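Local coordinates for protein malonyl CoA reductase (malonate semialdehyde-forming) (Sulfolobus tokodaii, PDB 2EP5) that probably reduces malonyl-CoA to 3-oxopropanoate with NADPH, as a member of the aspartate-semialdehyde dehydrogenase family, at residues E165-S170 / I248-N253; V308-I313 / L322-D327. All blocks are in the same frame, centred on the assembly; numbering follows the deposited sequence.

Contact 1: E165-S170 / I248-N253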
loop_
_atom_site.group_PDB
_atom_site.type_symbol
_atom_site.label_atom_id
_atom_site.label_comp_id
_atom_site.label_asym_id
_atom_site.label_seq_id
_atom_site.Cartn_x
_atom_site.Cartn_y
_atom_site.Cartn_z
ATOM N N GLU A 165 27.818 -7.866 27.511
ATOM C CA GLU A 165 28.686 -7.112 28.406
ATOM C C GLU A 165 28.675 -5.609 28.133
ATOM O O GLU A 165 28.902 -4.808 29.041
ATOM C CB GLU A 165 30.127 -7.620 28.359
ATOM C CG GLU A 165 30.872 -7.249 29.637
ATOM C CD GLU A 165 32.312 -6.826 29.410
ATOM O OE1 GLU A 165 33.113 -7.671 28.950
ATOM O OE2 GLU A 165 32.634 -5.646 29.700
ATOM N N ILE A 166 28.419 -5.227 26.886
ATOM C CA ILE A 166 28.363 -3.815 26.525
ATOM C C ILE A 166 26.989 -3.270 26.900
ATOM O O ILE A 166 26.877 -2.216 27.536
ATOM C CB ILE A 166 28.570 -3.616 25.016
ATOM C CG1 ILE A 166 29.923 -4.192 24.599
ATOM C CG2 ILE A 166 28.496 -2.140 24.671
ATOM C CD1 ILE A 166 30.165 -4.155 23.099
ATOM N N ALA A 167 25.954 -4.010 26.508
ATOM C CA ALA A 167 24.566 -3.634 26.776
ATOM C C ALA A 167 24.271 -3.495 28.267
ATOM O O ALA A 167 23.471 -2.653 28.675
ATOM C CB ALA A 167 23.616 -4.662 26.149
ATOM N N THR A 168 24.910 -4.328 29.077
ATOM C CA THR A 168 24.702 -4.285 30.522
ATOM C C THR A 168 25.202 -2.976 31.133
ATOM O O THR A 168 24.629 -2.474 32.100
ATOM C CB THR A 168 25.407 -5.468 31.220
ATOM O OG1 THR A 168 24.702 -6.684 30.926
ATOM C CG2 THR A 168 25.445 -5.254 32.721
ATOM N N LYS A 169 26.271 -2.428 30.564
ATOM C CA LYS A 169 26.840 -1.179 31.058
ATOM C C LYS A 169 26.473 -0.034 30.119
ATOM O O LYS A 169 27.352 0.591 29.518
ATOM C CB LYS A 169 28.364 -1.274 31.137
ATOM C CG LYS A 169 28.921 -2.429 31.943
ATOM C CD LYS A 169 30.438 -2.428 31.797
ATOM C CE LYS A 169 31.104 -3.676 32.354
ATOM N NZ LYS A 169 32.536 -3.723 31.925
ATOM N N SER A 170 25.181 0.243 29.987
ATOM C CA SER A 170 24.744 1.312 29.104
ATOM C C SER A 170 23.262 1.586 29.253
ATOM O O SER A 170 22.567 0.936 30.038
ATOM C CB SER A 170 24.993 0.925 27.650
ATOM O OG SER A 170 24.018 -0.019 27.229
ATOM N N ILE A 248 18.567 -0.466 17.336
ATOM C CA ILE A 248 19.129 -0.563 18.667
ATOM C C ILE A 248 20.293 0.401 18.868
ATOM O O ILE A 248 21.231 0.441 18.069
ATOM C CB ILE A 248 19.584 -2.023 18.943
ATOM C CG1 ILE A 248 18.379 -2.965 18.783
ATOM C CG2 ILE A 248 20.190 -2.148 20.354
ATOM C CD1 ILE A 248 18.711 -4.443 18.922
ATOM N N ASN A 249 20.207 1.196 19.932
ATOM C CA ASN A 249 21.262 2.144 20.265
ATOM C C ASN A 249 21.775 1.873 21.670
ATOM O O ASN A 249 21.087 2.147 22.654
ATOM C CB ASN A 249 20.766 3.589 20.191
ATOM C CG ASN A 249 20.525 4.056 18.766
ATOM O OD1 ASN A 249 19.474 3.797 18.184
ATOM N ND2 ASN A 249 21.509 4.740 18.196
ATOM N N ILE A 250 22.975 1.316 21.763
ATOM C CA ILE A 250 23.556 1.045 23.063
ATOM C C ILE A 250 24.385 2.272 23.455
ATOM O O ILE A 250 25.540 2.414 23.041
ATOM C CB ILE A 250 24.431 -0.222 23.015
ATOM C CG1 ILE A 250 23.559 -1.421 22.617
ATOM C CG2 ILE A 250 25.081 -0.465 24.367
ATOM C CD1 ILE A 250 24.292 -2.756 22.594
ATOM N N VAL A 251 23.767 3.163 24.232
ATOM C CA VAL A 251 24.416 4.402 24.685
ATOM C C VAL A 251 25.379 4.110 25.826
ATOM O O VAL A 251 24.963 3.872 26.955
ATOM C CB VAL A 251 23.368 5.438 25.172
ATOM C CG1 VAL A 251 24.040 6.788 25.428
ATOM C CG2 VAL A 251 22.250 5.571 24.131
ATOM N N THR A 252 26.671 4.151 25.525
ATOM C CA THR A 252 27.692 3.857 26.522
ATOM C C THR A 252 29.056 4.408 26.121
ATOM O O THR A 252 29.315 4.635 24.943
ATOM C CB THR A 252 27.823 2.330 26.712
ATOM O OG1 THR A 252 28.914 2.045 27.592
ATOM C CG2 THR A 252 28.056 1.641 25.364
ATOM N N ASN A 253 29.927 4.616 27.102
ATOM C CA ASN A 253 31.266 5.123 26.828
ATOM C C ASN A 253 32.294 3.994 26.870
ATOM O O ASN A 253 33.497 4.232 26.791
ATOM C CB ASN A 253 31.635 6.222 27.825
ATOM C CG ASN A 253 30.977 7.556 27.495
ATOM O OD1 ASN A 253 30.288 8.151 28.330
ATOM N ND2 ASN A 253 31.196 8.037 26.273
#
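Thr-252, just beyond the end of strand 244-251, shows how one branched side chain can serve a polar and an apolar neighbour at once. Its CB sits 3.3 Å from CB of Ser-170, a tight approach that brings the loop after helix 164-168 close against the strand end. From there the branches divide. OG1 lies anti to the backbone N (chi1 174°) and donates a hydrogen bond to the carbonyl O of Lys-169, 2.9 Å away, meeting it nearly along the C=O axis (166° at the oxygen). The same hydroxyl is also bonded to the backbone N of Glu-254, so it acts as donor and acceptor together. CG2, in the crowded position between N and the carbonyl carbon, turns to the methyl CG2 of Ile-166 at 3.9 Å.

That Ile-166 methyl also packs on CG2 of Ile-250, 3.8 Å away, the two isoleucines crossing at about a right angle, while CD1 of Ile-250 reaches CB of Ala-167. Ser-170 presses in beside them: its OG is 3.1 Å from CG2 of Ile-250, yet its hydrogen bond goes back to O of Ala-167, from above that carbonyl plane. On the outer side, NZ of Lys-169 forms a salt bridge with OE2 of Glu-165 at 2.9 Å, one helical turn back.

The helix end is thus joined to the sheet of the dimerisation domain away from the predicted active-site residues. Two hydroxyls bond to carbonyls near the helix terminus, methyl groups pack directly beside them, and the charged pair remains on the exposed side.

Contact 2: V308-I313 / L322-D327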
loop_
_atom_site.group_PDB
_atom_site.type_symbol
_atom_site.label_atom_id
_atom_site.label_comp_id
_atom_site.label_asym_id
_atom_site.label_seq_id
_atom_site.Cartn_x
_atom_site.Cartn_y
_atom_site.Cartn_z
ATOM N N VAL A 308 18.202 -13.909 11.975
ATOM C CA VAL A 308 17.934 -12.476 12.007
ATOM C C VAL A 308 19.044 -11.802 11.207
ATOM O O VAL A 308 20.173 -12.296 11.158
ATOM C CB VAL A 308 17.950 -11.914 13.441
ATOM C CG1 VAL A 308 16.870 -12.584 14.273
ATOM C CG2 VAL A 308 19.327 -12.110 14.056
ATOM N N THR A 309 18.726 -10.683 10.573
ATOM C CA THR A 309 19.723 -9.985 9.783
ATOM C C THR A 309 20.046 -8.643 10.422
ATOM O O THR A 309 19.144 -7.855 10.708
ATOM C CB THR A 309 19.224 -9.761 8.352
ATOM O OG1 THR A 309 18.808 -11.015 7.793
ATOM C CG2 THR A 309 20.323 -9.161 7.493
ATOM N N VAL A 310 21.336 -8.401 10.637
ATOM C CA VAL A 310 21.822 -7.169 11.245
ATOM C C VAL A 310 22.595 -6.345 10.217
ATOM O O VAL A 310 23.315 -6.893 9.379
ATOM C CB VAL A 310 22.771 -7.462 12.436
ATOM C CG1 VAL A 310 23.324 -6.173 12.986
ATOM C CG2 VAL A 310 22.032 -8.222 13.535
ATOM N N GLY A 311 22.435 -5.027 10.290
ATOM C CA GLY A 311 23.124 -4.134 9.379
ATOM C C GLY A 311 23.362 -2.774 10.012
ATOM O O GLY A 311 22.968 -2.528 11.155
ATOM N N ARG A 312 24.024 -1.893 9.268
ATOM C CA ARG A 312 24.311 -0.539 9.721
ATOM C C ARG A 312 24.985 -0.523 11.098
ATOM O O ARG A 312 24.731 0.364 11.908
ATOM C CB ARG A 312 23.011 0.262 9.765
ATOM C CG ARG A 312 22.091 -0.011 8.581
ATOM C CD ARG A 312 22.223 1.032 7.490
ATOM N NE ARG A 312 21.513 2.255 7.836
ATOM C CZ ARG A 312 22.094 3.411 8.134
ATOM N NH1 ARG A 312 23.411 3.527 8.123
ATOM N NH2 ARG A 312 21.345 4.450 8.469
ATOM N N ILE A 313 25.837 -1.508 11.359
ATOM C CA ILE A 313 26.544 -1.588 12.632
ATOM C C ILE A 313 27.517 -0.413 12.661
ATOM O O ILE A 313 28.438 -0.336 11.846
ATOM C CB ILE A 313 27.300 -2.930 12.751
ATOM C CG1 ILE A 313 26.290 -4.082 12.813
ATOM C CG2 ILE A 313 28.186 -2.932 13.983
ATOM C CD1 ILE A 313 26.924 -5.458 12.816
ATOM N N LEU A 322 22.888 -0.282 15.633
ATOM C CA LEU A 322 22.714 -1.397 14.721
ATOM C C LEU A 322 21.239 -1.609 14.419
ATOM O O LEU A 322 20.375 -1.257 15.226
ATOM C CB LEU A 322 23.343 -2.672 15.303
ATOM C CG LEU A 322 22.819 -3.312 16.588
ATOM C CD1 LEU A 322 21.533 -4.080 16.304
ATOM C CD2 LEU A 322 23.862 -4.267 17.127
ATOM N N VAL A 323 20.967 -2.151 13.231
ATOM C CA VAL A 323 19.611 -2.438 12.772
ATOM C C VAL A 323 19.475 -3.948 12.588
ATOM O O VAL A 323 20.290 -4.587 11.914
ATOM C CB VAL A 323 19.299 -1.736 11.418
ATOM C CG1 VAL A 323 17.903 -2.114 10.943
ATOM C CG2 VAL A 323 19.402 -0.208 11.575
ATOM N N VAL A 324 18.443 -4.517 13.197
ATOM C CA VAL A 324 18.206 -5.948 13.108
ATOM C C VAL A 324 16.811 -6.217 12.552
ATOM O O VAL A 324 15.876 -5.448 12.776
ATOM C CB VAL A 324 18.343 -6.609 14.488
ATOM C CG1 VAL A 324 17.301 -6.032 15.439
ATOM C CG2 VAL A 324 18.193 -8.120 14.366
ATOM N N LEU A 325 16.682 -7.317 11.826
ATOM C CA LEU A 325 15.412 -7.691 11.228
ATOM C C LEU A 325 15.203 -9.181 11.428
ATOM O O LEU A 325 16.153 -9.957 11.391
ATOM C CB LEU A 325 15.432 -7.351 9.738
ATOM C CG LEU A 325 14.172 -7.438 8.848
ATOM C CD1 LEU A 325 14.241 -8.661 7.963
ATOM C CD2 LEU A 325 12.913 -7.434 9.695
ATOM N N GLY A 326 13.956 -9.570 11.659
ATOM C CA GLY A 326 13.636 -10.971 11.845
ATOM C C GLY A 326 12.195 -11.276 11.470
ATOM O O GLY A 326 11.342 -10.388 11.466
ATOM N N ASP A 327 11.926 -12.534 11.133
ATOM C CA ASP A 327 10.577 -12.962 10.779
ATOM C C ASP A 327 9.856 -13.144 12.119
ATOM O O ASP A 327 10.184 -14.054 12.888
ATOM C CB ASP A 327 10.641 -14.292 10.028
ATOM C CG ASP A 327 9.291 -14.736 9.493
ATOM O OD1 ASP A 327 8.261 -14.495 10.160
ATOM O OD2 ASP A 327 9.265 -15.350 8.404
#
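Val-324 with chi1 of 62° has CG2 anti to its backbone N, and Val-310 with chi1 of 176° has its own CG2 beside the backbone N; the two methyls consequently meet at 3.9 Å across the beta hairpin of strands 308-316 and 319-326. This antiparallel hairpin belongs to the mixed sheet of the dimerisation domain. CG2 of Val-324 lies equally near CB of Val-308, so one methyl bridges two alternate residues of the facing strand, crossing both side chains obliquely. Met-156 of helix 151-160 touches Val-324, and Ile-155 and Met-158 touch Val-308, covering this face.

The backbones are paired in the regular alternation. Thr-309 and Leu-325 form a hydrogen-bonded pair, with both N-to-O distances, Thr-309 N to Leu-325 O and Leu-325 N to Thr-309 O, at 2.8 Å. Val-310 and Val-324 form the non-hydrogen-bonded pair between it and the next, where Gly-311 N reaches Val-323 O at 2.7 Å and Val-323 N reaches Gly-311 O at 2.9 Å. All four donors lie in the planes of their acceptor carbonyls.

Beyond Gly-311 the register slips by one residue, so that Ile-313 rather than Arg-312 comes nearest Leu-322. Arg-312 has a left-handed backbone (phi 52°), consistent with a beta bulge, and its side chain lies alongside Val-323, with CG 4.0 Å from Val-323 CG2. The chain then bends at chi2 and chi3, and its guanidinium forms salt bridges with Glu-291 and with Glu-205 of the second subunit, linking the hairpin to the dimer partner. At the other end, the side chain of Leu-325 comes within about 5 Å of that of His-244, the predicted proton acceptor, and Val-308 CG1 lies 4.4 Å from CA of Gly-326.

How the contacts relate
Read from the N terminus, the chain passes through the parallel sheet of the NAD-binding region before it reaches helix 164-168; 77 residues separate 165-170 from 248-253, including strands 171-178 and 230-237, and contact 1 closes that long loop. Contact 2 opens only afterwards and closes a short hairpin of eight intervening residues, so the two are in series and neither nest nor cross. Their centres are about 17 Å apart, but strands 244-251 and 319-326 are sheet neighbours: Ile-248 N probably donates to Leu-322 O at 2.9 Å. Contact 1 fixes a helix to one strand, contact 2 pairs two strands, and both touch the second subunit.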